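Local coordinates for malonyl CoA:acyl carrier protein malonyltransferase (Streptomyces coelicolor, PDB 1NM2) that probably transfers the malonyl group of malonyl-CoA to holo acyl carrier protein, supplying fatty acid biosynthesis with its malonyl-ACP substrate, at residues A151-L156 and I169-T174; G16-W21 and Q61-A66. All blocks are in the same frame, centred on the assembly; numbering follows the deposited sequence.

In the fold
Contacts 1 and 2 belong to separate parts of the chain: their centres are 32 Å apart, on opposite sides of its centre, with nearest atoms still about 14 Å from each other. Contact 2 comes first in sequence and joins the turn and helix start at 16-21 to helix 57-75. Contact 1 lies in the smaller ferredoxin-like part, whose sheet is distinct from the parallel one. Contact 2 is the more closely related to the probable active site: Gln61 of its helix touches Val99, next to Ser98 of the likely nucleophile elbow. The bound nickel ion, held by Asp50 and Asp52, is about 13 Å from the Leu63 side chain.

Contact 1 of 2, residues A151-L156 and I169-T174; sequences AHLERL and IVAAGT
The 3.0 Å bond from Arg155 N to Ala151 O closes the helical turn from which Leu153 reaches Ile169 and Ala171 on the strand. No hydrogen bond crosses the interface; 106 Å² is buried there by apolar packing alone. One methyl makes both close approaches: Leu153 CD2 is 3.9 Å from Ile169 CG2 and 4.0 Å from Ala171 CB. These two residues alternate with Val170, which points to the other side of the sheet, so the leucine meets a single face of the strand at two successive inward positions. A chi1 of 67° puts Leu153 CG between its backbone N and carbonyl carbon, and chi2 of 88° then turns CD2 to the strand. On Ile169, CG2 is the touching branch. The topology is that of a ferredoxin-like beta-alpha-beta-beta-alpha-beta fold, in which the first helix, 146-155, packs on the sheet. Past the strand, Thr174 N-caps helix 175-183, and its backbone N donates to Gln177 OE1. Leu153 also touches Leu141 of strand 136-143 and Pro160 of strand 159-165, the two strands flanking 168-172, while Leu181 of helix 175-183 also touches Ala171.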
ATOM      1  N   ALA A 151      18.313  -8.623  12.754  1.00 16.72           N
ATOM      2  CA  ALA A 151      19.017  -8.658  14.034  1.00 15.99           C
ATOM      3  C   ALA A 151      19.949  -7.458  14.174  1.00 16.27           C
ATOM      4  O   ALA A 151      19.967  -6.791  15.203  1.00 17.42           O
ATOM      5  CB  ALA A 151      19.816  -9.958  14.155  1.00 16.28           C
ATOM      6  N   HIS A 152      20.718  -7.182  13.123  1.00 17.06           N
ATOM      7  CA  HIS A 152      21.665  -6.075  13.127  1.00 17.65           C
ATOM      8  C   HIS A 152      20.994  -4.706  13.235  1.00 18.65           C
ATOM      9  O   HIS A 152      21.320  -3.923  14.130  1.00 18.53           O
ATOM     10  CB  HIS A 152      22.528  -6.116  11.861  1.00 19.21           C
ATOM     11  CG  HIS A 152      23.615  -5.085  11.835  1.00 19.35           C
ATOM     12  ND1 HIS A 152      24.838  -5.277  12.441  1.00 21.86           N
ATOM     13  CD2 HIS A 152      23.653  -3.842  11.299  1.00 20.72           C
ATOM     14  CE1 HIS A 152      25.584  -4.199  12.278  1.00 23.01           C
ATOM     15  NE2 HIS A 152      24.888  -3.313  11.588  1.00 20.62           N
ATOM     16  N   LEU A 153      20.066  -4.407  12.328  1.00 17.67           N
ATOM     17  CA  LEU A 153      19.396  -3.112  12.365  1.00 18.35           C
ATOM     18  C   LEU A 153      18.672  -2.887  13.692  1.00 19.13           C
ATOM     19  O   LEU A 153      18.701  -1.783  14.232  1.00 17.83           O
ATOM     20  CB  LEU A 153      18.420  -2.970  11.190  1.00 18.19           C
ATOM     21  CG  LEU A 153      17.180  -3.862  11.146  1.00 19.00           C
ATOM     22  CD1 LEU A 153      16.047  -3.194  11.907  1.00 15.41           C
ATOM     23  CD2 LEU A 153      16.779  -4.092   9.688  1.00 16.96           C
ATOM     24  N   GLU A 154      18.032  -3.930  14.222  1.00 19.33           N
ATOM     25  CA  GLU A 154      17.326  -3.805  15.492  1.00 21.29           C
ATOM     26  C   GLU A 154      18.307  -3.545  16.631  1.00 21.54           C
ATOM     27  O   GLU A 154      18.007  -2.790  17.562  1.00 19.31           O
ATOM     28  CB  GLU A 154      16.511  -5.066  15.791  1.00 21.96           C
ATOM     29  CG  GLU A 154      15.369  -5.291  14.815  1.00 25.15           C
ATOM     30  CD  GLU A 154      14.458  -6.433  15.220  1.00 26.10           C
ATOM     31  OE1 GLU A 154      14.970  -7.508  15.603  1.00 29.61           O
ATOM     32  OE2 GLU A 154      13.227  -6.258  15.142  1.00 26.61           O
ATOM     33  N   ARG A 155      19.478  -4.173  16.555  1.00 22.89           N
ATOM     34  CA  ARG A 155      20.495  -3.976  17.582  1.00 24.72           C
ATOM     35  C   ARG A 155      20.951  -2.522  17.578  1.00 23.85           C
ATOM     36  O   ARG A 155      21.369  -1.990  18.604  1.00 24.12           O
ATOM     37  CB  ARG A 155      21.702  -4.874  17.330  1.00 26.96           C
ATOM     38  CG  ARG A 155      21.754  -6.126  18.183  1.00 31.63           C
ATOM     39  CD  ARG A 155      23.112  -6.782  18.025  1.00 35.22           C
ATOM     40  NE  ARG A 155      24.176  -5.836  18.347  1.00 36.79           N
ATOM     41  CZ  ARG A 155      25.238  -5.610  17.580  1.00 38.33           C
ATOM     42  NH1 ARG A 155      25.386  -6.264  16.436  1.00 38.31           N
ATOM     43  NH2 ARG A 155      26.152  -4.727  17.958  1.00 38.63           N
ATOM     44  N   LEU A 156      20.885  -1.890  16.410  1.00 23.53           N
ATOM     45  CA  LEU A 156      21.283  -0.498  16.279  1.00 22.69           C
ATOM     46  C   LEU A 156      20.138   0.431  16.654  1.00 22.17           C
ATOM     47  O   LEU A 156      20.294   1.651  16.643  1.00 22.44           O
ATOM     48  CB  LEU A 156      21.756  -0.199  14.856  1.00 23.97           C
ATOM     49  CG  LEU A 156      23.248  -0.410  14.579  1.00 25.68           C
ATOM     50  CD1 LEU A 156      23.684  -1.801  15.033  1.00 24.97           C
ATOM     51  CD2 LEU A 156      23.503  -0.219  13.087  1.00 25.40           C
ATOM     52  N   ILE A 169      14.137  -6.153   2.920  1.00 18.17           N
ATOM     53  CA  ILE A 169      13.961  -5.530   4.231  1.00 16.38           C
ATOM     54  C   ILE A 169      14.139  -4.006   4.181  1.00 16.41           C
ATOM     55  O   ILE A 169      15.078  -3.496   3.563  1.00 15.56           O
ATOM     56  CB  ILE A 169      15.007  -6.063   5.253  1.00 17.22           C
ATOM     57  CG1 ILE A 169      14.898  -7.585   5.412  1.00 17.32           C
ATOM     58  CG2 ILE A 169      14.827  -5.357   6.590  1.00 17.16           C
ATOM     59  CD1 ILE A 169      13.687  -8.053   6.192  1.00 15.68           C
ATOM     60  N   VAL A 170      13.237  -3.279   4.831  1.00 16.92           N
ATOM     61  CA  VAL A 170      13.347  -1.825   4.906  1.00 16.28           C
ATOM     62  C   VAL A 170      13.483  -1.446   6.377  1.00 17.32           C
ATOM     63  O   VAL A 170      12.635  -1.801   7.202  1.00 17.75           O
ATOM     64  CB  VAL A 170      12.108  -1.106   4.335  1.00 17.56           C
ATOM     65  CG1 VAL A 170      12.250   0.390   4.535  1.00 15.06           C
ATOM     66  CG2 VAL A 170      11.953  -1.419   2.854  1.00 18.47           C
ATOM     67  N   ALA A 171      14.556  -0.735   6.702  1.00 16.80           N
ATOM     68  CA  ALA A 171      14.803  -0.305   8.074  1.00 17.31           C
ATOM     69  C   ALA A 171      14.247   1.101   8.272  1.00 17.25           C
ATOM     70  O   ALA A 171      14.198   1.887   7.330  1.00 19.31           O
ATOM     71  CB  ALA A 171      16.303  -0.321   8.370  1.00 16.37           C
ATOM     72  N   ALA A 172      13.830   1.408   9.496  1.00 15.89           N
ATOM     73  CA  ALA A 172      13.280   2.716   9.811  1.00 16.32           C
ATOM     74  C   ALA A 172      13.641   3.128  11.231  1.00 16.54           C
ATOM     75  O   ALA A 172      13.702   2.299  12.139  1.00 17.80           O
ATOM     76  CB  ALA A 172      11.765   2.704   9.641  1.00 14.85           C
ATOM     77  N   GLY A 173      13.878   4.420  11.411  1.00 16.41           N
ATOM     78  CA  GLY A 173      14.229   4.943  12.717  1.00 16.54           C
ATOM     79  C   GLY A 173      14.668   6.385  12.567  1.00 17.23           C
ATOM     80  O   GLY A 173      14.282   7.054  11.599  1.00 16.77           O
ATOM     81  N   THR A 174      15.467   6.872  13.513  1.00 16.75           N
ATOM     82  CA  THR A 174      15.947   8.246  13.455  1.00 17.98           C
ATOM     83  C   THR A 174      17.029   8.361  12.390  1.00 19.15           C
ATOM     84  O   THR A 174      17.634   7.364  11.994  1.00 18.88           O
ATOM     85  CB  THR A 174      16.537   8.709  14.814  1.00 19.27           C
ATOM     86  OG1 THR A 174      17.713   7.948  15.116  1.00 19.62           O
ATOM     87  CG2 THR A 174      15.523   8.517  15.931  1.00 18.55           C
TER

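Contact 2 of 2, residues G16-W21 and Q61-A66; sequences GFLTDW and QPLLVA
Phe17 and Leu18, the two central residues of a type I beta turn from Gly16 to Thr19, both pack on Leu63 of helix 57-75, within the large part of the protein built round the alpha/beta hydrolase-like core. Phe17 and Leu63 extend toward each other from opposite directions. The aromatic ring offers its edge: Phe17 CE2 lies 3.7 Å from Leu63 CD2, a methyl in the ring plane, and Phe17 CZ is 3.9 Å from Leu63 CG. Leu63 uses its other branch for the second partner, with CD1 4.0 Å from Leu18 CD2 as the two leucines slide past one another. With its CG anti to the backbone N, chi1 177° carries that atom out toward the turn, and chi2 of 57° directs CD2 to Phe17 and CD1 to Leu18. With an alanine here, CG and both methyls are gone, and the Phe17 edge and Leu18 CD2 would probably be left facing a gap that frees the ring to shift. Beyond this shell, Phe17 and Leu18 also touch Ala67, one helical turn after Leu63, and a backbone bond ties Leu18 to Gly46. Trp21, further along, donates through NE1 to Lys299 O. The turn itself is fixed at Gly16 O, which accepts from both Thr19 N at 3.2 Å and Thr19 OG1 at 2.8 Å; the two donors approach the same face of the carbonyl plane, the hydroxyl oxygen tilted 29° from it.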
ATOM      1  N   GLY A  16       1.829  12.225 -13.733  1.00 19.78           N
ATOM      2  CA  GLY A  16       0.917  11.957 -14.833  1.00 20.08           C
ATOM      3  C   GLY A  16       0.374  10.546 -15.003  1.00 20.48           C
ATOM      4  O   GLY A  16      -0.278  10.254 -16.007  1.00 20.58           O
ATOM      5  N   PHE A  17       0.601   9.674 -14.027  1.00 19.19           N
ATOM      6  CA  PHE A  17       0.145   8.290 -14.141  1.00 19.81           C
ATOM      7  C   PHE A  17      -1.361   8.077 -14.254  1.00 19.53           C
ATOM      8  O   PHE A  17      -1.802   7.071 -14.800  1.00 20.24           O
ATOM      9  CB  PHE A  17       0.694   7.460 -12.970  1.00 19.27           C
ATOM     10  CG  PHE A  17      -0.165   7.486 -11.736  1.00 21.41           C
ATOM     11  CD1 PHE A  17      -1.132   6.501 -11.524  1.00 19.54           C
ATOM     12  CD2 PHE A  17      -0.012   8.492 -10.784  1.00 19.90           C
ATOM     13  CE1 PHE A  17      -1.932   6.518 -10.382  1.00 20.16           C
ATOM     14  CE2 PHE A  17      -0.812   8.518  -9.636  1.00 20.99           C
ATOM     15  CZ  PHE A  17      -1.772   7.529  -9.437  1.00 20.11           C
ATOM     16  N   LEU A  18      -2.153   9.020 -13.756  1.00 20.31           N
ATOM     17  CA  LEU A  18      -3.606   8.880 -13.792  1.00 19.85           C
ATOM     18  C   LEU A  18      -4.246   9.415 -15.077  1.00 21.22           C
ATOM     19  O   LEU A  18      -5.420   9.157 -15.347  1.00 20.72           O
ATOM     20  CB  LEU A  18      -4.209   9.595 -12.578  1.00 20.35           C
ATOM     21  CG  LEU A  18      -5.606   9.199 -12.088  1.00 23.86           C
ATOM     22  CD1 LEU A  18      -5.632   7.729 -11.699  1.00 24.12           C
ATOM     23  CD2 LEU A  18      -5.987  10.073 -10.896  1.00 24.12           C
ATOM     24  N   THR A  19      -3.468  10.151 -15.868  1.00 21.17           N
ATOM     25  CA  THR A  19      -3.955  10.755 -17.108  1.00 22.87           C
ATOM     26  C   THR A  19      -4.877   9.893 -17.976  1.00 21.51           C
ATOM     27  O   THR A  19      -6.025  10.269 -18.228  1.00 20.45           O
ATOM     28  CB  THR A  19      -2.778  11.242 -17.986  1.00 22.77           C
ATOM     29  OG1 THR A  19      -1.953  12.134 -17.227  1.00 25.37           O
ATOM     30  CG2 THR A  19      -3.298  11.981 -19.207  1.00 23.93           C
ATOM     31  N   ASP A  20      -4.383   8.747 -18.440  1.00 20.69           N
ATOM     32  CA  ASP A  20      -5.187   7.876 -19.292  1.00 22.09           C
ATOM     33  C   ASP A  20      -6.447   7.365 -18.598  1.00 21.95           C
ATOM     34  O   ASP A  20      -7.483   7.169 -19.240  1.00 20.87           O
ATOM     35  CB  ASP A  20      -4.349   6.690 -19.785  1.00 24.35           C
ATOM     36  CG  ASP A  20      -3.293   7.100 -20.803  1.00 26.73           C
ATOM     37  OD1 ASP A  20      -2.508   6.229 -21.237  1.00 28.86           O
ATOM     38  OD2 ASP A  20      -3.255   8.292 -21.172  1.00 25.40           O
ATOM     39  N   TRP A  21      -6.364   7.154 -17.289  1.00 19.62           N
ATOM     40  CA  TRP A  21      -7.521   6.669 -16.547  1.00 20.65           C
ATOM     41  C   TRP A  21      -8.619   7.720 -16.450  1.00 21.21           C
ATOM     42  O   TRP A  21      -9.801   7.380 -16.477  1.00 18.39           O
ATOM     43  CB  TRP A  21      -7.109   6.212 -15.147  1.00 20.56           C
ATOM     44  CG  TRP A  21      -6.180   5.049 -15.190  1.00 21.25           C
ATOM     45  CD1 TRP A  21      -4.816   5.085 -15.189  1.00 21.26           C
ATOM     46  CD2 TRP A  21      -6.546   3.671 -15.319  1.00 19.71           C
ATOM     47  NE1 TRP A  21      -4.308   3.818 -15.313  1.00 21.15           N
ATOM     48  CE2 TRP A  21      -5.347   2.928 -15.397  1.00 20.64           C
ATOM     49  CE3 TRP A  21      -7.773   2.993 -15.384  1.00 18.83           C
ATOM     50  CZ2 TRP A  21      -5.336   1.535 -15.536  1.00 18.31           C
ATOM     51  CZ3 TRP A  21      -7.763   1.604 -15.523  1.00 18.51           C
ATOM     52  CH2 TRP A  21      -6.548   0.893 -15.599  1.00 20.88           C
ATOM     53  N   GLN A  61      -0.995   9.418  -0.544  1.00 14.29           N
ATOM     54  CA  GLN A  61      -1.908   8.404  -0.029  1.00 15.65           C
ATOM     55  C   GLN A  61      -3.305   8.437  -0.657  1.00 15.79           C
ATOM     56  O   GLN A  61      -3.752   7.431  -1.209  1.00 15.02           O
ATOM     57  CB  GLN A  61      -1.948   8.473   1.508  1.00 15.62           C
ATOM     58  CG  GLN A  61      -0.588   8.103   2.103  1.00 16.52           C
ATOM     59  CD  GLN A  61      -0.618   7.803   3.583  1.00 17.55           C
ATOM     60  OE1 GLN A  61      -1.617   7.323   4.111  1.00 17.59           O
ATOM     61  NE2 GLN A  61       0.500   8.053   4.257  1.00 16.82           N
ATOM     62  N   PRO A  62      -4.013   9.580  -0.596  1.00 15.90           N
ATOM     63  CA  PRO A  62      -5.347   9.586  -1.216  1.00 15.58           C
ATOM     64  C   PRO A  62      -5.309   9.382  -2.737  1.00 15.75           C
ATOM     65  O   PRO A  62      -6.215   8.785  -3.311  1.00 14.67           O
ATOM     66  CB  PRO A  62      -5.917  10.952  -0.823  1.00 15.88           C
ATOM     67  CG  PRO A  62      -4.691  11.800  -0.604  1.00 17.04           C
ATOM     68  CD  PRO A  62      -3.765  10.838   0.127  1.00 16.26           C
ATOM     69  N   LEU A  63      -4.267   9.888  -3.387  1.00 15.59           N
ATOM     70  CA  LEU A  63      -4.131   9.730  -4.830  1.00 16.28           C
ATOM     71  C   LEU A  63      -4.019   8.251  -5.200  1.00 14.71           C
ATOM     72  O   LEU A  63      -4.645   7.791  -6.154  1.00 14.26           O
ATOM     73  CB  LEU A  63      -2.896  10.483  -5.334  1.00 17.04           C
ATOM     74  CG  LEU A  63      -2.561  10.361  -6.825  1.00 17.86           C
ATOM     75  CD1 LEU A  63      -3.741  10.824  -7.680  1.00 17.88           C
ATOM     76  CD2 LEU A  63      -1.331  11.223  -7.125  1.00 18.83           C
ATOM     77  N   LEU A  64      -3.213   7.509  -4.447  1.00 14.81           N
ATOM     78  CA  LEU A  64      -3.029   6.084  -4.701  1.00 14.45           C
ATOM     79  C   LEU A  64      -4.328   5.310  -4.518  1.00 15.33           C
ATOM     80  O   LEU A  64      -4.641   4.419  -5.309  1.00 17.16           O
ATOM     81  CB  LEU A  64      -1.952   5.508  -3.766  1.00 16.02           C
ATOM     82  CG  LEU A  64      -0.506   5.829  -4.156  1.00 15.64           C
ATOM     83  CD1 LEU A  64       0.438   5.522  -3.007  1.00 17.90           C
ATOM     84  CD2 LEU A  64      -0.144   5.020  -5.393  1.00 17.25           C
ATOM     85  N   VAL A  65      -5.087   5.649  -3.480  1.00 14.37           N
ATOM     86  CA  VAL A  65      -6.348   4.961  -3.208  1.00 14.48           C
ATOM     87  C   VAL A  65      -7.373   5.225  -4.313  1.00 15.80           C
ATOM     88  O   VAL A  65      -8.054   4.305  -4.775  1.00 16.12           O
ATOM     89  CB  VAL A  65      -6.931   5.382  -1.834  1.00 13.94           C
ATOM     90  CG1 VAL A  65      -8.279   4.712  -1.609  1.00 11.39           C
ATOM     91  CG2 VAL A  65      -5.965   4.975  -0.702  1.00 13.01           C
ATOM     92  N   ALA A  66      -7.474   6.478  -4.746  1.00 14.47           N
ATOM     93  CA  ALA A  66      -8.409   6.832  -5.807  1.00 16.81           C
ATOM     94  C   ALA A  66      -8.042   6.101  -7.092  1.00 16.64           C
ATOM     95  O   ALA A  66      -8.919   5.662  -7.835  1.00 17.85           O
ATOM     96  CB  ALA A  66      -8.398   8.338  -6.043  1.00 18.71           C
TER